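Local coordinates for peroxidase (Cellulomonas bogoriensis 69B4 = DSM 16987, PDB 6QZO), which binds heme b and, as a member of the DyP-type family, probably acts as a peroxidase that oxidises substrates with hydrogen peroxide, at residues 76-81 / 159-164. Sequence-based numbering, arbitrary orientation.
Sequences ERLTTG and VRVLTK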
loop_
_atom_site.group_PDB
_atom_site.type_symbol
_atom_site.label_atom_id
_atom_site.label_comp_id
_atom_site.label_asym_id
_atom_site.label_seq_id
_atom_site.Cartn_x
_atom_site.Cartn_y
_atom_site.Cartn_z
ATOM N N GLU A 76 19.264 6.196 -12.599
ATOM C CA GLU A 76 19.802 5.460 -13.774
ATOM C C GLU A 76 20.027 3.993 -13.389
ATOM O O GLU A 76 19.800 3.108 -14.242
ATOM C CB GLU A 76 21.081 6.123 -14.297
ATOM C CG GLU A 76 20.834 7.432 -15.032
ATOM C CD GLU A 76 22.057 8.112 -15.622
ATOM O OE1 GLU A 76 23.158 7.591 -15.457
ATOM O OE2 GLU A 76 21.890 9.100 -16.340
ATOM N N ARG A 77 20.449 3.749 -12.146
ATOM C CA ARG A 77 20.732 2.386 -11.617
ATOM C C ARG A 77 19.436 1.653 -11.265
ATOM O O ARG A 77 19.219 0.559 -11.804
ATOM C CB ARG A 77 21.625 2.480 -10.382
ATOM C CG ARG A 77 23.101 2.548 -10.728
ATOM C CD ARG A 77 23.934 3.259 -9.690
ATOM N NE ARG A 77 25.313 3.210 -10.143
ATOM C CZ ARG A 77 26.080 2.127 -10.068
ATOM N NH1 ARG A 77 25.632 1.020 -9.512
ATOM N NH2 ARG A 77 27.315 2.170 -10.518
ATOM N N LEU A 78 18.628 2.206 -10.366
ATOM C CA LEU A 78 17.427 1.505 -9.818
ATOM C C LEU A 78 16.485 1.134 -10.976
ATOM O O LEU A 78 16.015 -0.016 -11.004
ATOM C CB LEU A 78 16.735 2.379 -8.766
ATOM C CG LEU A 78 17.521 2.612 -7.470
ATOM C CD1 LEU A 78 16.898 3.731 -6.642
ATOM C CD2 LEU A 78 17.604 1.342 -6.637
ATOM N N THR A 79 16.287 2.029 -11.943
ATOM C CA THR A 79 15.331 1.844 -13.081
ATOM C C THR A 79 15.823 0.745 -14.037
ATOM O O THR A 79 14.987 0.247 -14.824
ATOM C CB THR A 79 15.053 3.159 -13.821
ATOM O OG1 THR A 79 16.292 3.671 -14.312
ATOM C CG2 THR A 79 14.388 4.190 -12.942
ATOM N N THR A 80 17.101 0.356 -13.962
ATOM C CA THR A 80 17.695 -0.721 -14.802
ATOM C C THR A 80 17.954 -1.959 -13.943
ATOM O O THR A 80 18.589 -2.905 -14.450
ATOM C CB THR A 80 18.950 -0.236 -15.535
ATOM O OG1 THR A 80 19.915 0.190 -14.571
ATOM C CG2 THR A 80 18.653 0.889 -16.501
ATOM N N GLY A 81 17.446 -1.966 -12.707
ATOM C CA GLY A 81 17.538 -3.120 -11.796
ATOM C C GLY A 81 18.955 -3.307 -11.271
ATOM O O GLY A 81 19.347 -4.472 -10.999
ATOM N N VAL A 159 12.419 4.268 -2.834
ATOM C CA VAL A 159 12.099 5.389 -1.904
ATOM C C VAL A 159 13.157 5.431 -0.797
ATOM O O VAL A 159 13.626 6.544 -0.456
ATOM C CB VAL A 159 10.669 5.241 -1.343
ATOM C CG1 VAL A 159 10.428 6.101 -0.109
ATOM C CG2 VAL A 159 9.621 5.521 -2.418
ATOM N N ARG A 160 13.513 4.282 -0.230
ATOM C CA ARG A 160 14.524 4.200 0.868
ATOM C C ARG A 160 15.863 4.734 0.335
ATOM O O ARG A 160 16.506 5.546 1.034
ATOM C CB ARG A 160 14.613 2.756 1.379
ATOM C CG ARG A 160 15.738 2.480 2.373
ATOM C CD ARG A 160 15.499 3.098 3.725
ATOM N NE ARG A 160 16.572 2.877 4.684
ATOM C CZ ARG A 160 16.699 3.533 5.843
ATOM N NH1 ARG A 160 15.805 4.441 6.194
ATOM N NH2 ARG A 160 17.736 3.324 6.634
ATOM N N VAL A 161 16.281 4.308 -0.856
ATOM C CA VAL A 161 17.604 4.689 -1.435
ATOM C C VAL A 161 17.611 6.192 -1.717
ATOM O O VAL A 161 18.568 6.860 -1.282
ATOM C CB VAL A 161 17.931 3.860 -2.686
ATOM C CG1 VAL A 161 19.099 4.442 -3.461
ATOM C CG2 VAL A 161 18.204 2.396 -2.317
ATOM N N LEU A 162 16.587 6.710 -2.397
ATOM C CA LEU A 162 16.548 8.133 -2.807
ATOM C C LEU A 162 16.490 9.022 -1.560
ATOM O O LEU A 162 17.158 10.078 -1.554
ATOM C CB LEU A 162 15.346 8.375 -3.720
ATOM C CG LEU A 162 15.417 7.639 -5.054
ATOM C CD1 LEU A 162 14.050 7.601 -5.724
ATOM C CD2 LEU A 162 16.454 8.263 -5.976
ATOM N N THR A 163 15.746 8.601 -0.534
ATOM C CA THR A 163 15.557 9.363 0.722
ATOM C C THR A 163 16.896 9.443 1.457
ATOM O O THR A 163 17.283 10.559 1.865
ATOM C CB THR A 163 14.457 8.742 1.592
ATOM O OG1 THR A 163 13.259 8.736 0.822
ATOM C CG2 THR A 163 14.215 9.493 2.881
ATOM N N LYS A 164 17.566 8.302 1.633
ATOM C CA LYS A 164 18.895 8.213 2.288
ATOM C C LYS A 164 19.916 9.097 1.565
ATOM O O LYS A 164 20.746 9.708 2.248
ATOM C CB LYS A 164 19.407 6.770 2.258
ATOM C CG LYS A 164 18.901 5.880 3.365
ATOM C CD LYS A 164 19.207 4.411 3.115
ATOM C CE LYS A 164 20.692 4.119 3.130
ATOM N NZ LYS A 164 20.966 2.656 3.044
#
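Leu78, near the C-terminal end of helix 61-78, points its side chain at Val161 of helix 152-165, joining the two helices of the ferredoxin-like N-terminal half of this DyP-type peroxidase, which has a four-stranded antiparallel sheet. The two side chains meet tip to tip: Leu78 CD1 lies 3.9 Å from Val161 CG1, a methyl-to-methyl contact, and Val161 CB is nearly as close. With chi1 at 167°, Val161 holds CG1 opposite its backbone nitrogen and toward the leucine methyl. Leu162 contributes at longer range, its branch carbon CG 4.5 Å from the same Leu78 CD1. A single leucine methyl, CD1, thus meets two consecutive residues of the partner helix, Val161 closely and Leu162 more loosely, and the small interface is wholly apolar and buried. Leu99 also packs on Leu78, while Asp74, one turn earlier on the same helix, touches both Val161 and Leu162; Trp71 NE1 adds a polar link between the helices by bonding to Leu162 O.

Beyond Leu78 the first helix closes in a Schellman motif with Gly81, at positive phi, as its C' residue; Gly81 N bonds to Leu78 O. Arg160 and Lys164 of helix 152-165 reach the second subunit, where both form salt bridges with its Asp244. Within this helix, Val159 O is gripped from opposite faces of its carbonyl plane by Thr163 N and by the hydroxyl Thr163 OG1, the latter at 2.6 Å and tilted 32° from that plane.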